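Local coordinates for uncharacterized ABC transporter solute-binding protein yclQ (Bacillus subtilis subsp. subtilis str. 168, PDB 3GFV), which binds iron-free and ferric petrobactin, and the precursor 3,4-dihydroxybenzoic acid, as the solute-binding component of the YclNOPQ ABC transporter for ferric-petrobactin uptake, at residues A[244-247]-A[248-252]; A[127-130]-A[131-134]; A[216-219]-A[220-224]. All coordinates share one frame; numbering follows the deposited sequence.

In the fold
Each of the three contacts is a local turn of chain, and all three belong to the periplasmic-binding fold. They follow one another in series, without nesting or crossing. Contact 2 comes first, winding the opening of helix 128-142, which packs on helices 146-170 and 281-296. Contact 3 turns the chain from strand 216-218 into helix 220-226, and contact 1 then forms the short helix 246-250 beside strands 230-235 and 266-268. Contacts 1 and 3 touch: Tyr220 packs on Gln248, Val249 and Asn252, and Ile223 on Val249. Contact 2 stands apart, its centre about 33 Å from that of contact 1, on the opposite side of the chain's centre.

Contact 1. Residues A[244-247]-A[248-252]; sequences SSTK and QVVEN
Thr246 and Val250 meet one turn apart on the short helix 246-250, which packs on the mixed beta-sheet of this periplasmic binding protein, and they illustrate how so brief a helix divides its side chains between core and solvent. Their side chains approach at a slant: Thr246 CG2 lies 4.2 Å from both Val250 CG1 and Val250 CG2. The threonine is turned with CG2 anti to its own backbone N, while OG1 sits beside that N (chi1 -68°) and hydrogen-bonds to Asp235. The methyl is thus left for the valine, and both residues also pack on Val233 and Tyr268 of the neighbouring strands. Behind them the backbone closes its turn, with Val250 N donating to Thr246 O at 2.8 Å and Val249 N adding a weak bond to the same carbonyl.

Gln248 goes another way. Its CG stands between the backbone N and carbonyl carbon (chi1 75°), which folds the chain back toward the start of the helix: CG comes 3.3 Å from Ser245 O, and the amide NE2 lies 3.5 Å from Ser245 CB. Ser245 OG is bonded to the backbone N of Gly182; the side-chain touch with Gln248 runs through Ser245 CB, beside the backbone contact at Ser245 O.

On the exposed side, Lys247 and Glu251 slant across each other. Glu251 N completes the last turn by bonding to Lys247 O, just where the chain leaves helical geometry. Lys247 CG and CE lie against the carboxylate. The salt bridge is long, with Lys247 NZ 3.6 Å from Glu251 OE1, while Lys247 CE comes to 3.1 Å from the same oxygen.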
ATOM      1  N   SER A 244     -17.317  -2.472 -10.195  1.00 26.03           N
ATOM      2  CA  SER A 244     -16.053  -2.648 -10.905  1.00 28.27           C
ATOM      3  C   SER A 244     -16.167  -2.119 -12.325  1.00 27.40           C
ATOM      4  O   SER A 244     -17.248  -2.115 -12.908  1.00 28.18           O
ATOM      5  CB  SER A 244     -15.703  -4.131 -10.953  1.00 37.17           C
ATOM      6  OG  SER A 244     -15.885  -4.710  -9.670  1.00 42.82           O
ATOM      7  N   SER A 245     -15.059  -1.680 -12.903  1.00 24.48           N
ATOM      8  CA  SER A 245     -15.147  -1.212 -14.293  1.00 24.37           C
ATOM      9  C   SER A 245     -13.915  -1.601 -15.089  1.00 26.51           C
ATOM     10  O   SER A 245     -13.586  -0.988 -16.107  1.00 32.49           O
ATOM     11  CB  SER A 245     -15.410   0.298 -14.369  1.00 27.52           C
ATOM     12  OG  SER A 245     -14.413   1.032 -13.684  1.00 26.68           O
ATOM     13  N   THR A 246     -13.254  -2.653 -14.640  1.00 26.74           N
ATOM     14  CA  THR A 246     -12.065  -3.132 -15.333  1.00 34.11           C
ATOM     15  C   THR A 246     -12.353  -3.745 -16.705  1.00 38.47           C
ATOM     16  O   THR A 246     -11.650  -3.459 -17.685  1.00 31.89           O
ATOM     17  CB  THR A 246     -11.345  -4.152 -14.472  1.00 39.71           C
ATOM     18  OG1 THR A 246     -10.814  -3.475 -13.332  1.00 30.98           O
ATOM     19  CG2 THR A 246     -10.218  -4.790 -15.254  1.00 40.61           C
ATOM     20  N   LYS A 247     -13.381  -4.586 -16.788  1.00 37.10           N
ATOM     21  CA  LYS A 247     -13.671  -5.285 -18.038  1.00 36.32           C
ATOM     22  C   LYS A 247     -14.090  -4.341 -19.155  1.00 37.74           C
ATOM     23  O   LYS A 247     -13.764  -4.558 -20.329  1.00 34.69           O
ATOM     24  CB  LYS A 247     -14.750  -6.350 -17.827  1.00 48.67           C
ATOM     25  CG  LYS A 247     -14.300  -7.521 -16.968  1.00 58.07           C
ATOM     26  CD  LYS A 247     -15.302  -8.667 -17.043  1.00 64.58           C
ATOM     27  CE  LYS A 247     -15.704  -8.947 -18.488  1.00 68.80           C
ATOM     28  NZ  LYS A 247     -16.562 -10.162 -18.634  1.00 69.57           N
ATOM     29  N   GLN A 248     -14.829  -3.298 -18.812  1.00 32.94           N
ATOM     30  CA  GLN A 248     -15.254  -2.377 -19.851  1.00 41.39           C
ATOM     31  C   GLN A 248     -14.026  -1.665 -20.385  1.00 35.31           C
ATOM     32  O   GLN A 248     -14.031  -1.194 -21.518  1.00 36.36           O
ATOM     33  CB  GLN A 248     -16.304  -1.382 -19.350  1.00 41.97           C
ATOM     34  CG  GLN A 248     -15.787  -0.266 -18.455  1.00 44.41           C
ATOM     35  CD  GLN A 248     -16.927   0.489 -17.773  1.00 52.01           C
ATOM     36  OE1 GLN A 248     -17.123   1.685 -18.004  1.00 56.66           O
ATOM     37  NE2 GLN A 248     -17.695  -0.215 -16.946  1.00 44.69           N
ATOM     38  N   VAL A 249     -12.968  -1.582 -19.572  1.00 30.34           N
ATOM     39  CA  VAL A 249     -11.760  -0.976 -20.086  1.00 31.60           C
ATOM     40  C   VAL A 249     -10.968  -1.984 -20.909  1.00 26.44           C
ATOM     41  O   VAL A 249     -10.675  -1.748 -22.069  1.00 28.70           O
ATOM     42  CB  VAL A 249     -10.831  -0.419 -18.994  1.00 31.36           C
ATOM     43  CG1 VAL A 249      -9.534   0.118 -19.650  1.00 31.90           C
ATOM     44  CG2 VAL A 249     -11.538   0.673 -18.180  1.00 34.73           C
ATOM     45  N   VAL A 250     -10.620  -3.110 -20.307  1.00 26.87           N
ATOM     46  CA  VAL A 250      -9.563  -3.922 -20.908  1.00 31.13           C
ATOM     47  C   VAL A 250     -10.081  -4.819 -22.005  1.00 35.86           C
ATOM     48  O   VAL A 250      -9.330  -5.243 -22.881  1.00 37.17           O
ATOM     49  CB  VAL A 250      -8.798  -4.762 -19.874  1.00 37.45           C
ATOM     50  CG1 VAL A 250      -8.190  -3.854 -18.810  1.00 32.15           C
ATOM     51  CG2 VAL A 250      -9.718  -5.795 -19.266  1.00 44.55           C
ATOM     52  N   GLU A 251     -11.376  -5.101 -21.965  1.00 34.32           N
ATOM     53  CA  GLU A 251     -11.976  -5.932 -22.995  1.00 35.51           C
ATOM     54  C   GLU A 251     -12.681  -5.081 -24.058  1.00 34.91           C
ATOM     55  O   GLU A 251     -13.319  -5.609 -24.968  1.00 34.95           O
ATOM     56  CB  GLU A 251     -12.877  -6.993 -22.348  1.00 39.77           C
ATOM     57  CG  GLU A 251     -12.041  -7.930 -21.456  1.00 44.85           C
ATOM     58  CD  GLU A 251     -12.866  -8.906 -20.651  1.00 56.63           C
ATOM     59  OE1 GLU A 251     -14.013  -9.195 -21.055  1.00 57.05           O
ATOM     60  OE2 GLU A 251     -12.358  -9.393 -19.614  1.00 53.12           O
ATOM     61  N   ASN A 252     -12.521  -3.762 -23.959  1.00 28.60           N
ATOM     62  CA  ASN A 252     -13.064  -2.863 -24.983  1.00 26.38           C
ATOM     63  C   ASN A 252     -12.444  -3.124 -26.363  1.00 31.71           C
ATOM     64  O   ASN A 252     -11.227  -3.281 -26.486  1.00 31.61           O
ATOM     65  CB  ASN A 252     -12.797  -1.413 -24.615  1.00 27.73           C
ATOM     66  CG  ASN A 252     -13.634  -0.470 -25.419  1.00 35.23           C
ATOM     67  OD1 ASN A 252     -13.380  -0.233 -26.608  1.00 35.69           O
ATOM     68  ND2 ASN A 252     -14.683   0.045 -24.794  1.00 37.11           N
TER

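Contact 2. Residues A[127-130]-A[131-134]; sequences KYME and SFKS
The first turn of helix 128-142 is a compact example of a helix start, with Lys127 at the N-cap position and Ser131 reaching back to it. Ser131 N donates to Lys127 O at 3.1 Å. The hydroxyl of Ser131, set between its own backbone N and carbonyl carbon (chi1 63°), lies 3.0 Å from Tyr128 O and 3.1 Å from Lys127 O; it also hydrogen-bonds with Asp124 N, which ties the preceding loop to the helix.

The apolar side is built by Tyr128, Met129 and Phe132. The Tyr128 and Phe132 side chains approach at a slant, Tyr128 CE2 coming 4.1 Å from Phe132 CD1. Met129, present as selenomethionine, runs beside Phe132 in the same direction, and its bends at chi2 and chi3 carry CE to 3.8 Å from Phe132 CD2. Its selenium stands 4.9 Å from the ring centroid, obliquely, 40° off the normal. Met284 of helix 281-296 touches all three side chains, and Lys133 NZ forms a salt bridge with Asp157 of helix 146-170. Spaced three residues along one helix, Met129 and Phe132 make an i to i+3 Met-aromatic contact.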
ATOM      1  N   LYS A 127      10.415   8.076  -2.425  1.00 30.66           N
ATOM      2  CA  LYS A 127      11.544   7.397  -1.792  1.00 28.12           C
ATOM      3  C   LYS A 127      11.020   6.103  -1.210  1.00 29.65           C
ATOM      4  O   LYS A 127      11.022   5.925   0.012  1.00 29.28           O
ATOM      5  CB  LYS A 127      12.071   8.211  -0.603  1.00 40.97           C
ATOM      6  CG  LYS A 127      12.787   9.498  -0.909  1.00 50.62           C
ATOM      7  CD  LYS A 127      12.905  10.310   0.381  1.00 56.36           C
ATOM      8  CE  LYS A 127      14.169  11.148   0.418  1.00 65.49           C
ATOM      9  NZ  LYS A 127      14.296  12.026  -0.782  1.00 69.93           N
ATOM     10  N   TYR A 128      10.542   5.207  -2.060  1.00 24.57           N
ATOM     11  CA  TYR A 128       9.713   4.116  -1.565  1.00 21.78           C
ATOM     12  C   TYR A 128      10.454   3.223  -0.537  1.00 23.96           C
ATOM     13  O   TYR A 128      10.014   3.093   0.604  1.00 26.12           O
ATOM     14  CB  TYR A 128       9.125   3.281  -2.712  1.00 21.68           C
ATOM     15  CG  TYR A 128       7.958   2.478  -2.243  1.00 21.18           C
ATOM     16  CD1 TYR A 128       6.655   2.858  -2.552  1.00 23.15           C
ATOM     17  CD2 TYR A 128       8.147   1.367  -1.426  1.00 25.42           C
ATOM     18  CE1 TYR A 128       5.573   2.132  -2.082  1.00 25.63           C
ATOM     19  CE2 TYR A 128       7.083   0.643  -0.955  1.00 25.54           C
ATOM     20  CZ  TYR A 128       5.803   1.020  -1.284  1.00 25.69           C
ATOM     21  OH  TYR A 128       4.742   0.289  -0.816  1.00 29.54           O
HETATM   22  N   MSE A 129      11.567   2.623  -0.940  1.00 23.47           N
HETATM   23  CA  MSE A 129      12.212   1.625  -0.086  1.00 28.69           C
HETATM   24  C   MSE A 129      12.808   2.251   1.167  1.00 26.88           C
HETATM   25  O   MSE A 129      12.783   1.655   2.247  1.00 26.25           O
HETATM   26  CB  MSE A 129      13.256   0.827  -0.877  1.00 28.11           C
HETATM   27  CG  MSE A 129      12.627  -0.187  -1.836  1.00 25.26           C
HETATM   28 SE   MSE A 129      11.218  -1.256  -0.992  0.70 32.24          SE
HETATM   29  CE  MSE A 129      12.352  -2.360   0.200  1.00 27.24           C
ATOM     30  N   GLU A 130      13.337   3.463   1.040  1.00 29.45           N
ATOM     31  CA  GLU A 130      13.869   4.161   2.208  1.00 33.06           C
ATOM     32  C   GLU A 130      12.785   4.296   3.277  1.00 28.29           C
ATOM     33  O   GLU A 130      13.001   3.928   4.434  1.00 29.44           O
ATOM     34  CB  GLU A 130      14.410   5.538   1.822  1.00 37.95           C
ATOM     35  CG  GLU A 130      14.873   6.391   2.999  1.00 50.46           C
ATOM     36  CD  GLU A 130      15.441   7.738   2.562  1.00 60.80           C
ATOM     37  OE1 GLU A 130      14.900   8.782   2.988  1.00 66.08           O
ATOM     38  OE2 GLU A 130      16.418   7.754   1.784  1.00 63.26           O
ATOM     39  N   SER A 131      11.623   4.815   2.878  1.00 26.93           N
ATOM     40  CA  SER A 131      10.520   5.028   3.818  1.00 24.91           C
ATOM     41  C   SER A 131       9.928   3.693   4.277  1.00 24.59           C
ATOM     42  O   SER A 131       9.566   3.542   5.455  1.00 23.49           O
ATOM     43  CB  SER A 131       9.432   5.966   3.234  1.00 26.33           C
ATOM     44  OG  SER A 131       8.841   5.381   2.097  1.00 31.12           O
ATOM     45  N   PHE A 132       9.832   2.727   3.361  1.00 22.74           N
ATOM     46  CA  PHE A 132       9.341   1.385   3.697  1.00 24.60           C
ATOM     47  C   PHE A 132      10.213   0.763   4.788  1.00 25.37           C
ATOM     48  O   PHE A 132       9.729   0.290   5.810  1.00 21.89           O
ATOM     49  CB  PHE A 132       9.364   0.479   2.464  1.00 20.09           C
ATOM     50  CG  PHE A 132       8.850  -0.919   2.717  1.00 20.83           C
ATOM     51  CD1 PHE A 132       7.487  -1.177   2.704  1.00 24.97           C
ATOM     52  CD2 PHE A 132       9.730  -1.984   2.920  1.00 26.29           C
ATOM     53  CE1 PHE A 132       7.002  -2.464   2.922  1.00 22.70           C
ATOM     54  CE2 PHE A 132       9.254  -3.271   3.153  1.00 23.99           C
ATOM     55  CZ  PHE A 132       7.875  -3.512   3.136  1.00 21.55           C
ATOM     56  N   LYS A 133      11.515   0.749   4.575  1.00 23.10           N
ATOM     57  CA  LYS A 133      12.377   0.176   5.610  1.00 24.69           C
ATOM     58  C   LYS A 133      12.316   0.964   6.915  1.00 27.28           C
ATOM     59  O   LYS A 133      12.300   0.384   8.004  1.00 25.51           O
ATOM     60  CB  LYS A 133      13.805   0.059   5.111  1.00 24.19           C
ATOM     61  CG  LYS A 133      13.914  -0.954   3.981  1.00 25.58           C
ATOM     62  CD  LYS A 133      15.352  -1.081   3.495  1.00 38.89           C
ATOM     63  CE  LYS A 133      15.543  -2.385   2.744  1.00 41.58           C
ATOM     64  NZ  LYS A 133      16.929  -2.505   2.228  1.00 48.07           N
ATOM     65  N   SER A 134      12.271   2.286   6.812  1.00 24.44           N
ATOM     66  CA  SER A 134      12.246   3.099   8.022  1.00 27.62           C
ATOM     67  C   SER A 134      10.988   2.822   8.837  1.00 25.25           C
ATOM     68  O   SER A 134      11.042   2.704  10.056  1.00 26.62           O
ATOM     69  CB  SER A 134      12.381   4.578   7.684  1.00 31.76           C
ATOM     70  OG  SER A 134      12.184   5.359   8.842  1.00 41.86           O
TER

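Contact 3. Residues A[216-219]-A[220-224]; sequences QSVS and YEYIS
Val218 and Tyr222 form the tightly packed half of this strand-to-helix turn, a worked example of a helix N-cap flanked by a hydrophobic contact. The valine leans over one face of the tyrosine ring in a CH-pi contact: CG1 stands 3.8 Å from the ring centroid, 14° off the normal, and is displaced toward the rim. Val218 CB adds a second touch, 3.6 Å from Tyr222 CD2. Because Tyr222 CG is anti to its backbone N (chi1 172°), the ring swings back alongside the strand instead of following the helix onward. Its far end is fixed as well, since Tyr222 OH hydrogen-bonds to Asp206.

The other half is polar, looser and open to solvent. At the N-cap, Ser219 OG receives Tyr222 N at 3.2 Å, the capping bond. The same N-H also makes a weak bond to Ser219 O. Glu221 bends at chi2 (90°) to bring its carboxylate back, and Ser219 OG donates weakly to Glu221 OE1 at 3.3 Å. Both of these residues are exposed, so the weak link lies at the surface while the ring contact faces the protein.

Strand 216-218 pairs in antiparallel fashion with strand 183-187, where Ile184 and Ala186 pack against Val218. Tyr222 also touches Leu175 and Ile223 touches Ile177, both of strand 173-180, so helix 220-226 rests on the mixed sheet, and another flank of it lies against helix 246-250.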
ATOM      1  N   GLN A 216      -2.900  10.237 -13.322  1.00 22.66           N
ATOM      2  CA  GLN A 216      -3.124  11.150 -14.440  1.00 23.00           C
ATOM      3  C   GLN A 216      -4.315  10.670 -15.256  1.00 21.14           C
ATOM      4  O   GLN A 216      -4.326   9.563 -15.770  1.00 23.26           O
ATOM      5  CB  GLN A 216      -1.870  11.213 -15.309  1.00 25.48           C
ATOM      6  CG  GLN A 216      -1.964  12.105 -16.524  1.00 30.86           C
ATOM      7  CD  GLN A 216      -0.695  12.031 -17.357  1.00 44.83           C
ATOM      8  OE1 GLN A 216       0.399  12.295 -16.855  1.00 32.94           O
ATOM      9  NE2 GLN A 216      -0.831  11.658 -18.631  1.00 52.32           N
ATOM     10  N   SER A 217      -5.330  11.511 -15.364  1.00 23.74           N
ATOM     11  CA  SER A 217      -6.519  11.133 -16.095  1.00 20.04           C
ATOM     12  C   SER A 217      -6.152  10.878 -17.566  1.00 26.87           C
ATOM     13  O   SER A 217      -5.466  11.696 -18.188  1.00 27.13           O
ATOM     14  CB  SER A 217      -7.568  12.248 -15.949  1.00 26.36           C
ATOM     15  OG  SER A 217      -8.678  12.001 -16.789  1.00 31.48           O
ATOM     16  N   VAL A 218      -6.551   9.717 -18.093  1.00 22.79           N
ATOM     17  CA  VAL A 218      -6.254   9.355 -19.481  1.00 27.52           C
ATOM     18  C   VAL A 218      -7.445   8.669 -20.151  1.00 31.11           C
ATOM     19  O   VAL A 218      -8.331   8.163 -19.479  1.00 27.87           O
ATOM     20  CB  VAL A 218      -5.027   8.426 -19.605  1.00 25.09           C
ATOM     21  CG1 VAL A 218      -3.736   9.121 -19.153  1.00 24.94           C
ATOM     22  CG2 VAL A 218      -5.239   7.120 -18.840  1.00 22.33           C
ATOM     23  N   SER A 219      -7.439   8.636 -21.484  1.00 34.50           N
ATOM     24  CA  SER A 219      -8.491   7.990 -22.274  1.00 32.21           C
ATOM     25  C   SER A 219      -8.083   6.585 -22.723  1.00 33.64           C
ATOM     26  O   SER A 219      -6.935   6.157 -22.540  1.00 30.85           O
ATOM     27  CB  SER A 219      -8.760   8.818 -23.534  1.00 34.60           C
ATOM     28  OG  SER A 219      -7.576   8.831 -24.329  1.00 38.33           O
ATOM     29  N   TYR A 220      -9.018   5.876 -23.353  1.00 36.45           N
ATOM     30  CA  TYR A 220      -8.695   4.585 -23.952  1.00 37.21           C
ATOM     31  C   TYR A 220      -7.658   4.760 -25.053  1.00 40.85           C
ATOM     32  O   TYR A 220      -6.759   3.924 -25.218  1.00 37.50           O
ATOM     33  CB  TYR A 220      -9.949   3.904 -24.517  1.00 49.60           C
ATOM     34  CG  TYR A 220     -10.937   3.450 -23.460  1.00 60.49           C
ATOM     35  CD1 TYR A 220     -11.458   2.160 -23.469  1.00 62.19           C
ATOM     36  CD2 TYR A 220     -11.344   4.311 -22.448  1.00 67.90           C
ATOM     37  CE1 TYR A 220     -12.364   1.746 -22.501  1.00 62.94           C
ATOM     38  CE2 TYR A 220     -12.243   3.907 -21.478  1.00 70.46           C
ATOM     39  CZ  TYR A 220     -12.753   2.625 -21.509  1.00 67.51           C
ATOM     40  OH  TYR A 220     -13.647   2.232 -20.534  1.00 68.45           O
ATOM     41  N   GLU A 221      -7.784   5.854 -25.805  1.00 29.96           N
ATOM     42  CA  GLU A 221      -6.846   6.149 -26.874  1.00 34.89           C
ATOM     43  C   GLU A 221      -5.426   6.262 -26.338  1.00 26.00           C
ATOM     44  O   GLU A 221      -4.469   6.001 -27.061  1.00 25.90           O
ATOM     45  CB  GLU A 221      -7.210   7.446 -27.594  1.00 39.34           C
ATOM     46  CG  GLU A 221      -8.431   7.353 -28.499  1.00 49.96           C
ATOM     47  CD  GLU A 221      -9.732   7.678 -27.775  1.00 56.12           C
ATOM     48  OE1 GLU A 221      -9.762   7.583 -26.520  1.00 44.17           O
ATOM     49  OE2 GLU A 221     -10.723   8.036 -28.466  1.00 57.40           O
ATOM     50  N   TYR A 222      -5.297   6.688 -25.083  1.00 25.28           N
ATOM     51  CA  TYR A 222      -3.988   6.761 -24.449  1.00 21.13           C
ATOM     52  C   TYR A 222      -3.373   5.364 -24.275  1.00 18.97           C
ATOM     53  O   TYR A 222      -2.187   5.177 -24.486  1.00 23.01           O
ATOM     54  CB  TYR A 222      -4.091   7.426 -23.069  1.00 22.54           C
ATOM     55  CG  TYR A 222      -2.805   7.344 -22.306  1.00 21.80           C
ATOM     56  CD1 TYR A 222      -1.773   8.240 -22.562  1.00 22.78           C
ATOM     57  CD2 TYR A 222      -2.594   6.362 -21.329  1.00 19.47           C
ATOM     58  CE1 TYR A 222      -0.564   8.163 -21.872  1.00 24.92           C
ATOM     59  CE2 TYR A 222      -1.400   6.283 -20.643  1.00 21.75           C
ATOM     60  CZ  TYR A 222      -0.392   7.178 -20.903  1.00 21.46           C
ATOM     61  OH  TYR A 222       0.799   7.073 -20.208  1.00 25.21           O
ATOM     62  N   ILE A 223      -4.189   4.389 -23.896  1.00 18.34           N
ATOM     63  CA  ILE A 223      -3.682   3.020 -23.744  1.00 22.93           C
ATOM     64  C   ILE A 223      -3.192   2.488 -25.101  1.00 23.37           C
ATOM     65  O   ILE A 223      -2.121   1.894 -25.205  1.00 20.46           O
ATOM     66  CB  ILE A 223      -4.756   2.107 -23.147  1.00 23.48           C
ATOM     67  CG1 ILE A 223      -5.072   2.556 -21.714  1.00 23.88           C
ATOM     68  CG2 ILE A 223      -4.290   0.657 -23.121  1.00 23.26           C
ATOM     69  CD1 ILE A 223      -6.259   1.840 -21.118  1.00 26.38           C
ATOM     70  N   SER A 224      -3.980   2.744 -26.134  1.00 21.22           N
ATOM     71  CA  SER A 224      -3.654   2.337 -27.495  1.00 19.52           C
ATOM     72  C   SER A 224      -2.372   3.014 -27.963  1.00 23.62           C
ATOM     73  O   SER A 224      -1.461   2.380 -28.518  1.00 22.63           O
ATOM     74  CB  SER A 224      -4.826   2.693 -28.416  1.00 22.78           C
ATOM     75  OG  SER A 224      -4.487   2.464 -29.774  1.00 27.46           O
TER